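Local coordinates for protein nourseothricin acetyltransferase (Streptomyces noursei, PDB 5C82) that probably acetylates the antibiotic nourseothricin, as a GNAT-family acyltransferase, and so confers resistance to it, at residues 24-29 against 89-94; 43-48 against 165-170; 104-109 against 132-137. The protein carries 1 engineered substitution. All blocks are in the same frame, centred on the assembly; numbering follows the deposited sequence.

Contact 1: 24-29 against 89-94; sequences EALDGS and GDLAGF
Leu26 divides its two methyl groups between the backbone and the side chains of the strand beginning at Leu91. Its CD1 settles over the main chain, with Leu26 CD1 3.7 Å from Leu91 O and also 3.7 Å from Gly93 N. The same methyl touches the Leu91 side chain, where Leu26 CD1 lies 3.9 Å from Leu91 CG. The other branch turns to the aromatic ring, and Leu26 CD2 meets Phe94 CE1 obliquely at 4.1 Å, the two side chains sliding past each other in opposite directions.

Leu26 has left helical backbone angles just after helix 20-25, and with CG opposite its own N (chi1 -174°) the branched end is carried toward the strand. Phe94 holds CG between N and the carbonyl carbon (chi1 68°), which brings Phe94 CE1 within touch of Leu26 CD2.

The backbone that CD1 touches is bulged: Ala92 and Gly93 both face Ala84, a classic beta bulge. Ile23 of helix 20-25 also touches both Leu91 and Phe94, so Leu26 extends an apolar face begun by the helix. Beyond it the chain turns polar: Ser29 OG donates to Asp27 OD1 at 2.7 Å, from above the carboxylate plane, while Ser29 O accepts from Arg118.

Held by van der Waals packing and the burial of apolar surface, the join depends on the shape of one branched side chain fitted against a bulged strand, and polar pairing is left to the turn that follows.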
ATOM      1  N   GLU A  24     -14.756  13.380  14.096  1.00 34.14           N
ATOM      2  CA  GLU A  24     -15.711  12.301  13.810  1.00 34.50           C
ATOM      3  C   GLU A  24     -16.936  12.834  13.052  1.00 37.79           C
ATOM      4  O   GLU A  24     -17.271  12.302  11.997  1.00 38.82           O
ATOM      5  CB  GLU A  24     -16.173  11.645  15.131  1.00 35.94           C
ATOM      6  CG  GLU A  24     -15.524  10.304  15.440  1.00 50.21           C
ATOM      7  CD  GLU A  24     -15.675   9.819  16.876  1.00 77.17           C
ATOM      8  OE1 GLU A  24     -16.802   9.884  17.421  1.00 69.02           O
ATOM      9  OE2 GLU A  24     -14.666   9.345  17.448  1.00 72.07           O
ATOM     10  N   ALA A  25     -17.567  13.903  13.580  1.00 32.50           N
ATOM     11  CA  ALA A  25     -18.770  14.548  13.044  1.00 31.94           C
ATOM     12  C   ALA A  25     -18.596  15.251  11.713  1.00 34.37           C
ATOM     13  O   ALA A  25     -19.600  15.492  11.034  1.00 34.27           O
ATOM     14  CB  ALA A  25     -19.324  15.539  14.056  1.00 32.72           C
ATOM     15  N   LEU A  26     -17.361  15.666  11.371  1.00 29.30           N
ATOM     16  CA  LEU A  26     -17.109  16.399  10.134  1.00 28.05           C
ATOM     17  C   LEU A  26     -17.537  15.563   8.931  1.00 31.11           C
ATOM     18  O   LEU A  26     -17.244  14.367   8.843  1.00 30.86           O
ATOM     19  CB  LEU A  26     -15.645  16.869  10.033  1.00 27.98           C
ATOM     20  CG  LEU A  26     -15.275  17.777   8.841  1.00 31.92           C
ATOM     21  CD1 LEU A  26     -14.284  18.847   9.263  1.00 31.57           C
ATOM     22  CD2 LEU A  26     -14.709  16.960   7.693  1.00 32.64           C
ATOM     23  N   ASP A  27     -18.253  16.217   8.031  1.00 27.89           N
ATOM     24  CA  ASP A  27     -18.824  15.642   6.829  1.00 27.22           C
ATOM     25  C   ASP A  27     -17.802  15.488   5.691  1.00 29.23           C
ATOM     26  O   ASP A  27     -17.565  16.429   4.937  1.00 29.72           O
ATOM     27  CB  ASP A  27     -20.026  16.506   6.391  1.00 28.76           C
ATOM     28  CG  ASP A  27     -20.865  15.934   5.265  1.00 36.23           C
ATOM     29  OD1 ASP A  27     -20.863  14.693   5.095  1.00 36.13           O
ATOM     30  OD2 ASP A  27     -21.588  16.715   4.614  1.00 41.32           O
ATOM     31  N   GLY A  28     -17.274  14.282   5.538  1.00 24.11           N
ATOM     32  CA  GLY A  28     -16.341  13.962   4.465  1.00 24.31           C
ATOM     33  C   GLY A  28     -17.009  13.492   3.184  1.00 28.49           C
ATOM     34  O   GLY A  28     -16.334  12.983   2.282  1.00 28.49           O
ATOM     35  N   SER A  29     -18.342  13.655   3.082  1.00 22.36           N
ATOM     36  CA  SER A  29     -19.074  13.195   1.906  1.00 21.41           C
ATOM     37  C   SER A  29     -18.892  14.160   0.765  1.00 21.77           C
ATOM     38  O   SER A  29     -18.510  15.305   0.989  1.00 20.68           O
ATOM     39  CB  SER A  29     -20.559  13.000   2.222  1.00 24.88           C
ATOM     40  OG  SER A  29     -21.159  14.258   2.474  1.00 35.48           O
ATOM     41  N   GLY A  89     -16.138  28.821  15.280  1.00 38.22           N
ATOM     42  CA  GLY A  89     -15.738  27.801  16.252  1.00 35.89           C
ATOM     43  C   GLY A  89     -15.947  26.375  15.752  1.00 36.07           C
ATOM     44  O   GLY A  89     -15.682  25.409  16.472  1.00 34.99           O
ATOM     45  N   ASP A  90     -16.412  26.231  14.506  1.00 31.02           N
ATOM     46  CA  ASP A  90     -16.647  24.925  13.892  1.00 30.13           C
ATOM     47  C   ASP A  90     -15.404  24.423  13.186  1.00 30.13           C
ATOM     48  O   ASP A  90     -14.618  25.211  12.634  1.00 29.20           O
ATOM     49  CB  ASP A  90     -17.843  24.979  12.919  1.00 32.72           C
ATOM     50  CG  ASP A  90     -19.196  25.211  13.602  1.00 52.38           C
ATOM     51  OD1 ASP A  90     -19.493  24.504  14.604  1.00 54.42           O
ATOM     52  OD2 ASP A  90     -19.963  26.081  13.126  1.00 58.62           O
ATOM     53  N   LEU A  91     -15.232  23.101  13.198  1.00 23.46           N
ATOM     54  CA  LEU A  91     -14.124  22.457  12.530  1.00 19.63           C
ATOM     55  C   LEU A  91     -14.310  22.556  11.023  1.00 23.58           C
ATOM     56  O   LEU A  91     -15.337  22.145  10.496  1.00 24.88           O
ATOM     57  CB  LEU A  91     -13.980  21.020  12.996  1.00 17.70           C
ATOM     58  CG  LEU A  91     -12.731  20.286  12.505  1.00 18.44           C
ATOM     59  CD1 LEU A  91     -11.456  20.916  13.041  1.00 16.45           C
ATOM     60  CD2 LEU A  91     -12.801  18.863  12.876  1.00 18.83           C
ATOM     61  N   ALA A  92     -13.354  23.183  10.348  1.00 19.62           N
ATOM     62  CA  ALA A  92     -13.404  23.383   8.904  1.00 18.92           C
ATOM     63  C   ALA A  92     -12.725  22.211   8.226  1.00 23.73           C
ATOM     64  O   ALA A  92     -13.059  21.882   7.074  1.00 23.24           O
ATOM     65  CB  ALA A  92     -12.707  24.681   8.523  1.00 19.38           C
ATOM     66  N   GLY A  93     -11.781  21.590   8.937  1.00 19.58           N
ATOM     67  CA  GLY A  93     -11.036  20.482   8.375  1.00 19.42           C
ATOM     68  C   GLY A  93      -9.923  19.956   9.238  1.00 24.26           C
ATOM     69  O   GLY A  93      -9.558  20.579  10.238  1.00 24.19           O
ATOM     70  N   PHE A  94      -9.401  18.773   8.858  1.00 19.55           N
ATOM     71  CA  PHE A  94      -8.291  18.124   9.558  1.00 18.98           C
ATOM     72  C   PHE A  94      -7.434  17.314   8.606  1.00 22.77           C
ATOM     73  O   PHE A  94      -7.881  16.942   7.519  1.00 24.32           O
ATOM     74  CB  PHE A  94      -8.798  17.242  10.741  1.00 20.37           C
ATOM     75  CG  PHE A  94      -9.587  16.022  10.324  1.00 20.85           C
ATOM     76  CD1 PHE A  94     -10.963  16.094  10.136  1.00 22.08           C
ATOM     77  CD2 PHE A  94      -8.950  14.799  10.111  1.00 22.80           C
ATOM     78  CE1 PHE A  94     -11.689  14.975   9.723  1.00 24.00           C
ATOM     79  CE2 PHE A  94      -9.675  13.678   9.685  1.00 25.47           C
ATOM     80  CZ  PHE A  94     -11.041  13.771   9.496  1.00 23.24           C
TER

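Contact 2: 43-48 against 165-170; sequences DGFTLR and CGLDTA
Phe45 lays its ring and CB against both methyls of Leu167, crossing that side chain at a slant. The nearest pair is Phe45 CD2 and Leu167 CD2 at 3.8 Å, while Leu167 CD1 stands 4.0 Å from Phe45 CG. Farther round the ring a third methyl joins in, Thr169 CG2 approaching Phe45 CE1 to 3.9 Å, again obliquely. Thr169 presents this methyl because its OG1 sits between N and the carbonyl carbon (chi1 63°), leaving CG2 beside the backbone N; OG1 is thereby kept for a hydrogen bond to Cys165 O of the second subunit.

The two strands belong to different sheets. Strand 44-58 is the middle of a three-stranded antiparallel sheet, whereas strand 163-168 is the last strand, within the chain, of the seven-stranded mixed sheet of the GNAT fold. Both run on into the second subunit by antiparallel pairing, so this apolar seam is part of the dimer interface, where Leu167 packs on its own counterpart and Phe45 on Leu164 of that subunit.

Leu47 adds a looser touch, its CD1 4.5 Å from Leu167 CD1, and Val38 of strand 34-40 touches both Leu47 and Leu167. At the end of strand 163-168, Asp168 OD1 accepts from Ala170 N at 2.9 Å (N-H...O 153°) in an Asx turn, the donor lying above the carboxylate plane. The other oxygen, OD2, forms a salt bridge with Arg105 of the second subunit.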
ATOM      1  N   ASP A  43      -1.163  -6.219 -18.773  1.00 45.29           N
ATOM      2  CA  ASP A  43       0.225  -5.747 -18.699  1.00 44.43           C
ATOM      3  C   ASP A  43       0.360  -4.555 -17.722  1.00 44.42           C
ATOM      4  O   ASP A  43       1.455  -4.259 -17.267  1.00 44.29           O
ATOM      5  CB  ASP A  43       0.796  -5.425 -20.106  1.00 46.28           C
ATOM      6  CG  ASP A  43       0.292  -4.159 -20.784  1.00 56.45           C
ATOM      7  OD1 ASP A  43      -0.860  -3.767 -20.531  1.00 58.09           O
ATOM      8  OD2 ASP A  43       1.036  -3.591 -21.611  1.00 58.86           O
ATOM      9  N   GLY A  44      -0.760  -3.916 -17.398  1.00 36.82           N
ATOM     10  CA  GLY A  44      -0.797  -2.799 -16.467  1.00 34.14           C
ATOM     11  C   GLY A  44      -2.183  -2.249 -16.202  1.00 31.82           C
ATOM     12  O   GLY A  44      -3.186  -2.974 -16.237  1.00 29.88           O
ATOM     13  N   PHE A  45      -2.242  -0.954 -15.913  1.00 24.65           N
ATOM     14  CA  PHE A  45      -3.509  -0.303 -15.604  1.00 22.93           C
ATOM     15  C   PHE A  45      -3.616   1.009 -16.287  1.00 25.03           C
ATOM     16  O   PHE A  45      -2.627   1.719 -16.400  1.00 23.64           O
ATOM     17  CB  PHE A  45      -3.678  -0.083 -14.081  1.00 23.05           C
ATOM     18  CG  PHE A  45      -3.533  -1.337 -13.271  1.00 23.45           C
ATOM     19  CD1 PHE A  45      -4.619  -2.181 -13.064  1.00 25.64           C
ATOM     20  CD2 PHE A  45      -2.301  -1.693 -12.724  1.00 24.96           C
ATOM     21  CE1 PHE A  45      -4.469  -3.379 -12.352  1.00 26.25           C
ATOM     22  CE2 PHE A  45      -2.162  -2.873 -11.986  1.00 26.90           C
ATOM     23  CZ  PHE A  45      -3.246  -3.706 -11.808  1.00 24.87           C
ATOM     24  N   THR A  46      -4.830   1.369 -16.664  1.00 22.46           N
ATOM     25  CA  THR A  46      -5.127   2.664 -17.250  1.00 22.83           C
ATOM     26  C   THR A  46      -6.272   3.329 -16.479  1.00 25.81           C
ATOM     27  O   THR A  46      -7.184   2.659 -16.010  1.00 23.68           O
ATOM     28  CB  THR A  46      -5.318   2.587 -18.777  1.00 34.59           C
ATOM     29  OG1 THR A  46      -5.417   3.918 -19.271  1.00 45.36           O
ATOM     30  CG2 THR A  46      -6.553   1.825 -19.185  1.00 29.11           C
ATOM     31  N   LEU A  47      -6.194   4.652 -16.349  1.00 24.47           N
ATOM     32  CA  LEU A  47      -7.172   5.483 -15.665  1.00 24.60           C
ATOM     33  C   LEU A  47      -7.733   6.444 -16.672  1.00 26.91           C
ATOM     34  O   LEU A  47      -6.986   7.052 -17.419  1.00 26.03           O
ATOM     35  CB  LEU A  47      -6.530   6.299 -14.521  1.00 24.96           C
ATOM     36  CG  LEU A  47      -6.399   5.641 -13.149  1.00 29.57           C
ATOM     37  CD1 LEU A  47      -5.345   4.507 -13.155  1.00 28.94           C
ATOM     38  CD2 LEU A  47      -5.999   6.673 -12.136  1.00 31.35           C
ATOM     39  N   ARG A  48      -9.049   6.590 -16.686  1.00 23.61           N
ATOM     40  CA  ARG A  48      -9.721   7.521 -17.573  1.00 23.38           C
ATOM     41  C   ARG A  48     -10.854   8.143 -16.814  1.00 24.60           C
ATOM     42  O   ARG A  48     -11.682   7.420 -16.267  1.00 25.65           O
ATOM     43  CB  ARG A  48     -10.249   6.791 -18.820  1.00 23.32           C
ATOM     44  CG  ARG A  48     -10.758   7.723 -19.925  1.00 36.76           C
ATOM     45  CD  ARG A  48     -11.046   6.987 -21.234  1.00 49.59           C
ATOM     46  NE  ARG A  48     -11.993   5.881 -21.067  1.00 67.31           N
ATOM     47  CZ  ARG A  48     -13.262   5.898 -21.469  1.00 88.70           C
ATOM     48  NH1 ARG A  48     -13.758   6.966 -22.087  1.00 73.78           N
ATOM     49  NH2 ARG A  48     -14.043   4.844 -21.265  1.00 78.71           N
ATOM     50  N   CYS A 165       1.266   7.702  -8.364  1.00 14.32           N
ATOM     51  CA  CYS A 165       2.484   6.915  -8.171  1.00 14.15           C
ATOM     52  C   CYS A 165       2.180   5.418  -8.076  1.00 19.50           C
ATOM     53  O   CYS A 165       3.078   4.603  -7.953  1.00 18.60           O
ATOM     54  CB  CYS A 165       3.277   7.412  -6.967  1.00 13.51           C
ATOM     55  SG  CYS A 165       2.521   7.038  -5.375  1.00 17.38           S
ATOM     56  N   GLY A 166       0.907   5.079  -8.119  1.00 17.03           N
ATOM     57  CA  GLY A 166       0.476   3.699  -8.047  1.00 17.29           C
ATOM     58  C   GLY A 166      -1.001   3.595  -7.753  1.00 19.75           C
ATOM     59  O   GLY A 166      -1.734   4.594  -7.821  1.00 17.00           O
ATOM     60  N   LEU A 167      -1.433   2.363  -7.430  1.00 14.81           N
ATOM     61  CA  LEU A 167      -2.819   2.030  -7.128  1.00 14.92           C
ATOM     62  C   LEU A 167      -2.914   0.639  -6.515  1.00 16.87           C
ATOM     63  O   LEU A 167      -1.965  -0.135  -6.621  1.00 16.55           O
ATOM     64  CB  LEU A 167      -3.719   2.123  -8.401  1.00 15.26           C
ATOM     65  CG  LEU A 167      -3.619   1.016  -9.482  1.00 21.56           C
ATOM     66  CD1 LEU A 167      -4.831   1.022 -10.373  1.00 22.29           C
ATOM     67  CD2 LEU A 167      -2.469   1.250 -10.405  1.00 26.68           C
ATOM     68  N   ASP A 168      -4.057   0.324  -5.896  1.00 13.38           N
ATOM     69  CA  ASP A 168      -4.378  -1.020  -5.396  1.00 12.50           C
ATOM     70  C   ASP A 168      -5.858  -1.269  -5.670  1.00 15.96           C
ATOM     71  O   ASP A 168      -6.722  -0.763  -4.948  1.00 14.05           O
ATOM     72  CB  ASP A 168      -4.014  -1.239  -3.910  1.00 13.22           C
ATOM     73  CG  ASP A 168      -4.163  -2.702  -3.435  1.00 19.74           C
ATOM     74  OD1 ASP A 168      -4.759  -3.530  -4.179  1.00 19.26           O
ATOM     75  OD2 ASP A 168      -3.702  -3.012  -2.339  1.00 19.10           O
ATOM     76  N   THR A 169      -6.140  -2.096  -6.684  1.00 14.30           N
ATOM     77  CA  THR A 169      -7.506  -2.421  -7.106  1.00 15.25           C
ATOM     78  C   THR A 169      -8.233  -3.342  -6.144  1.00 20.08           C
ATOM     79  O   THR A 169      -9.444  -3.548  -6.268  1.00 19.85           O
ATOM     80  CB  THR A 169      -7.498  -3.038  -8.539  1.00 19.86           C
ATOM     81  OG1 THR A 169      -6.767  -4.262  -8.508  1.00 17.94           O
ATOM     82  CG2 THR A 169      -6.928  -2.097  -9.595  1.00 14.81           C
ATOM     83  N   ALA A 170      -7.488  -3.941  -5.215  1.00 17.79           N
ATOM     84  CA  ALA A 170      -8.018  -4.926  -4.281  1.00 16.12           C
ATOM     85  C   ALA A 170      -8.230  -4.381  -2.868  1.00 19.19           C
ATOM     86  O   ALA A 170      -8.840  -5.074  -2.058  1.00 18.82           O
ATOM     87  CB  ALA A 170      -7.085  -6.135  -4.258  1.00 16.25           C
TER

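Contact 3: 104-109 against 132-137; sequences RRLTVE and EFARER
Apolar packing carries the contact, and Leu106 supplies the whole share of segment 104-109. Its stem rests on the helix: Leu106 CG and Ala134 CB are 3.8 Å apart, and Leu106 CB is as near to that methyl. The small alanine lets the backbones come close here, with the CA atoms of Leu106 and Ala134 separated by 5.8 Å.

The aromatic contact is made by one methyl. Leu106 CD2 reaches the edge of the Phe133 ring, near its plane, at 3.7 Å from Phe133 CD2, and the two side chains cross at about a right angle. Phe133 swings its ring from the helix to the strand's side with CG opposite the backbone N (chi1 -176°). One ring face receives Arg137 CG from the next helical turn, 4.1 Å above the plane of Phe133 and offset toward the rim.

Polar interactions lie around this apolar patch. Arg137 NH2 bonds to Pro77 O, while Arg105, whose side chain leaves the strand away from the helix, bonds through NE to His141 and forms a cation-pi pair with Trp143.

Strand 105-113, helix 122-137 and strand 141-147 form a beta-alpha-beta unit, and this contact packs its helix onto its first strand. Leu106 also touches Val97 of strand 91-100, Ala134 reaches Leu142 of strand 141-147, and Phe133 extends across the sheet to Phe82 of strand 79-85.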
ATOM      1  N   ARG A 104      11.385   7.081   4.329  1.00 21.31           N
ATOM      2  CA  ARG A 104      11.273   8.523   4.593  1.00 20.69           C
ATOM      3  C   ARG A 104       9.975   9.061   3.977  1.00 22.70           C
ATOM      4  O   ARG A 104       9.957  10.062   3.257  1.00 20.16           O
ATOM      5  CB  ARG A 104      12.511   9.276   4.068  1.00 22.10           C
ATOM      6  CG  ARG A 104      13.849   8.757   4.595  1.00 30.87           C
ATOM      7  CD  ARG A 104      14.997   9.229   3.716  1.00 37.56           C
ATOM      8  NE  ARG A 104      15.177  10.686   3.739  1.00 49.28           N
ATOM      9  CZ  ARG A 104      15.326  11.449   2.656  1.00 66.07           C
ATOM     10  NH1 ARG A 104      15.301  10.907   1.441  1.00 56.77           N
ATOM     11  NH2 ARG A 104      15.488  12.761   2.778  1.00 46.22           N
ATOM     12  N   ARG A 105       8.894   8.342   4.237  1.00 20.03           N
ATOM     13  CA  ARG A 105       7.608   8.686   3.674  1.00 19.34           C
ATOM     14  C   ARG A 105       6.696   9.256   4.731  1.00 21.94           C
ATOM     15  O   ARG A 105       6.466   8.633   5.760  1.00 20.66           O
ATOM     16  CB  ARG A 105       6.970   7.437   3.003  1.00 15.87           C
ATOM     17  CG  ARG A 105       5.482   7.584   2.661  1.00 12.65           C
ATOM     18  CD  ARG A 105       4.900   6.302   2.097  1.00 15.87           C
ATOM     19  NE  ARG A 105       5.323   6.093   0.703  1.00 17.36           N
ATOM     20  CZ  ARG A 105       4.832   5.151  -0.096  1.00 26.98           C
ATOM     21  NH1 ARG A 105       3.869   4.338   0.332  1.00 19.22           N
ATOM     22  NH2 ARG A 105       5.246   5.056  -1.346  1.00 17.06           N
ATOM     23  N   LEU A 106       6.119  10.406   4.432  1.00 20.10           N
ATOM     24  CA  LEU A 106       5.086  10.966   5.271  1.00 19.44           C
ATOM     25  C   LEU A 106       3.769  10.577   4.577  1.00 19.50           C
ATOM     26  O   LEU A 106       3.495  10.992   3.453  1.00 17.53           O
ATOM     27  CB  LEU A 106       5.259  12.486   5.393  1.00 19.97           C
ATOM     28  CG  LEU A 106       4.524  13.253   6.510  1.00 24.54           C
ATOM     29  CD1 LEU A 106       3.222  13.813   6.054  1.00 23.99           C
ATOM     30  CD2 LEU A 106       4.525  12.539   7.849  1.00 26.89           C
ATOM     31  N   THR A 107       3.007   9.721   5.216  1.00 16.62           N
ATOM     32  CA  THR A 107       1.710   9.261   4.731  1.00 17.36           C
ATOM     33  C   THR A 107       0.626  10.205   5.215  1.00 22.48           C
ATOM     34  O   THR A 107       0.542  10.515   6.403  1.00 23.06           O
ATOM     35  CB  THR A 107       1.484   7.783   5.159  1.00 23.49           C
ATOM     36  OG1 THR A 107       2.370   6.972   4.393  1.00 20.06           O
ATOM     37  CG2 THR A 107       0.032   7.295   4.954  1.00 21.04           C
ATOM     38  N   VAL A 108      -0.202  10.664   4.300  1.00 20.05           N
ATOM     39  CA  VAL A 108      -1.355  11.493   4.646  1.00 20.63           C
ATOM     40  C   VAL A 108      -2.447  10.442   4.827  1.00 27.25           C
ATOM     41  O   VAL A 108      -2.969   9.926   3.833  1.00 30.52           O
ATOM     42  CB  VAL A 108      -1.689  12.548   3.544  1.00 23.85           C
ATOM     43  CG1 VAL A 108      -2.912  13.373   3.932  1.00 23.38           C
ATOM     44  CG2 VAL A 108      -0.489  13.458   3.251  1.00 23.41           C
ATOM     45  N   GLU A 109      -2.684  10.019   6.075  1.00 23.49           N
ATOM     46  CA  GLU A 109      -3.652   8.946   6.384  1.00 23.01           C
ATOM     47  C   GLU A 109      -5.071   9.343   6.038  1.00 28.15           C
ATOM     48  O   GLU A 109      -5.830   8.551   5.481  1.00 28.30           O
ATOM     49  CB  GLU A 109      -3.595   8.550   7.865  1.00 23.89           C
ATOM     50  CG  GLU A 109      -2.217   8.187   8.374  1.00 31.89           C
ATOM     51  CD  GLU A 109      -1.869   6.713   8.339  1.00 59.16           C
ATOM     52  OE1 GLU A 109      -2.247   6.025   7.363  1.00 67.82           O
ATOM     53  OE2 GLU A 109      -1.166   6.260   9.270  1.00 49.06           O
ATOM     54  N   GLU A 132       5.350  20.773   6.152  1.00 19.10           N
ATOM     55  CA  GLU A 132       6.303  21.282   7.155  1.00 18.54           C
ATOM     56  C   GLU A 132       6.748  20.172   8.118  1.00 21.50           C
ATOM     57  O   GLU A 132       7.943  20.007   8.338  1.00 22.61           O
ATOM     58  CB  GLU A 132       5.722  22.489   7.910  1.00 19.16           C
ATOM     59  CG  GLU A 132       5.434  23.700   7.023  1.00 19.31           C
ATOM     60  CD  GLU A 132       4.635  24.801   7.699  1.00 27.91           C
ATOM     61  OE1 GLU A 132       4.194  24.602   8.851  1.00 22.34           O
ATOM     62  OE2 GLU A 132       4.401  25.848   7.058  1.00 31.51           O
ATOM     63  N   PHE A 133       5.796  19.381   8.640  1.00 17.99           N
ATOM     64  CA  PHE A 133       6.056  18.229   9.508  1.00 16.89           C
ATOM     65  C   PHE A 133       6.942  17.188   8.799  1.00 22.21           C
ATOM     66  O   PHE A 133       7.825  16.601   9.430  1.00 23.32           O
ATOM     67  CB  PHE A 133       4.715  17.593   9.934  1.00 18.95           C
ATOM     68  CG  PHE A 133       4.819  16.450  10.921  1.00 20.37           C
ATOM     69  CD1 PHE A 133       5.074  16.691  12.267  1.00 24.08           C
ATOM     70  CD2 PHE A 133       4.690  15.133  10.499  1.00 21.86           C
ATOM     71  CE1 PHE A 133       5.154  15.627  13.182  1.00 24.80           C
ATOM     72  CE2 PHE A 133       4.773  14.074  11.411  1.00 24.28           C
ATOM     73  CZ  PHE A 133       4.995  14.327  12.745  1.00 22.43           C
ATOM     74  N   ALA A 134       6.707  16.965   7.491  1.00 18.59           N
ATOM     75  CA  ALA A 134       7.491  16.038   6.669  1.00 18.67           C
ATOM     76  C   ALA A 134       8.957  16.495   6.618  1.00 24.25           C
ATOM     77  O   ALA A 134       9.866  15.686   6.828  1.00 23.48           O
ATOM     78  CB  ALA A 134       6.908  15.954   5.258  1.00 18.69           C
ATOM     79  N   ARG A 135       9.169  17.800   6.387  1.00 23.93           N
ATOM     80  CA  ARG A 135      10.484  18.437   6.352  1.00 25.85           C
ATOM     81  C   ARG A 135      11.190  18.250   7.686  1.00 31.11           C
ATOM     82  O   ARG A 135      12.314  17.769   7.687  1.00 32.55           O
ATOM     83  CB  ARG A 135      10.377  19.935   5.986  1.00 28.05           C
ATOM     84  CG  ARG A 135       9.995  20.191   4.523  1.00 43.21           C
ATOM     85  CD  ARG A 135      10.161  21.650   4.111  1.00 61.79           C
ATOM     86  NE  ARG A 135      11.572  22.018   3.939  1.00 77.06           N
ATOM     87  CZ  ARG A 135      12.002  23.216   3.549  1.00 98.48           C
ATOM     88  NH1 ARG A 135      11.135  24.187   3.283  1.00 89.13           N
ATOM     89  NH2 ARG A 135      13.300  23.453   3.422  1.00 89.00           N
ATOM     90  N   GLU A 136      10.500  18.534   8.815  1.00 28.49           N
ATOM     91  CA  GLU A 136      11.032  18.373  10.182  1.00 28.64           C
ATOM     92  C   GLU A 136      11.556  16.936  10.414  1.00 32.23           C
ATOM     93  O   GLU A 136      12.633  16.757  10.977  1.00 30.82           O
ATOM     94  CB  GLU A 136       9.964  18.723  11.236  1.00 30.03           C
ATOM     95  CG  GLU A 136       9.595  20.191  11.316  1.00 46.17           C
ATOM     96  CD  GLU A 136       8.388  20.527  12.182  1.00 71.55           C
ATOM     97  OE1 GLU A 136       8.085  19.758  13.126  1.00 63.56           O
ATOM     98  OE2 GLU A 136       7.754  21.578  11.923  1.00 61.28           O
ATOM     99  N   ARG A 137      10.815  15.932   9.919  1.00 30.29           N
ATOM    100  CA  ARG A 137      11.174  14.511  10.007  1.00 29.54           C
ATOM    101  C   ARG A 137      12.251  14.087   8.999  1.00 33.49           C
ATOM    102  O   ARG A 137      12.791  12.989   9.126  1.00 34.65           O
ATOM    103  CB  ARG A 137       9.927  13.627   9.852  1.00 28.73           C
ATOM    104  CG  ARG A 137       8.889  13.772  10.968  1.00 35.15           C
ATOM    105  CD  ARG A 137       9.290  13.030  12.228  1.00 51.62           C
ATOM    106  NE  ARG A 137       8.436  13.355  13.372  1.00 66.84           N
ATOM    107  CZ  ARG A 137       8.647  14.367  14.209  1.00 84.97           C
ATOM    108  NH1 ARG A 137       9.674  15.188  14.024  1.00 75.55           N
ATOM    109  NH2 ARG A 137       7.826  14.572  15.231  1.00 73.45           N
TER

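Overall arrangement
Contacts 1 and 3 are buried and contact 2 is partly buried, yet all three reach the seven-stranded mixed sheet, through strands 91-100, 105-113 and 163-168 respectively. Strands 91-100 and 105-113, consecutive in the chain, are sheet neighbours, although the centres of contacts 1 and 3 are about 22 Å apart. Contact 3 is nested within the chain loop closed by contact 2, while the segments of contacts 1 and 2 alternate along the chain, and the two contacts lie on opposite sides of its centre. Each join is apolar, but contact 1 partly rests on backbone, contact 3 sets a helix on a strand, and contact 2 links two sheets at the subunit interface.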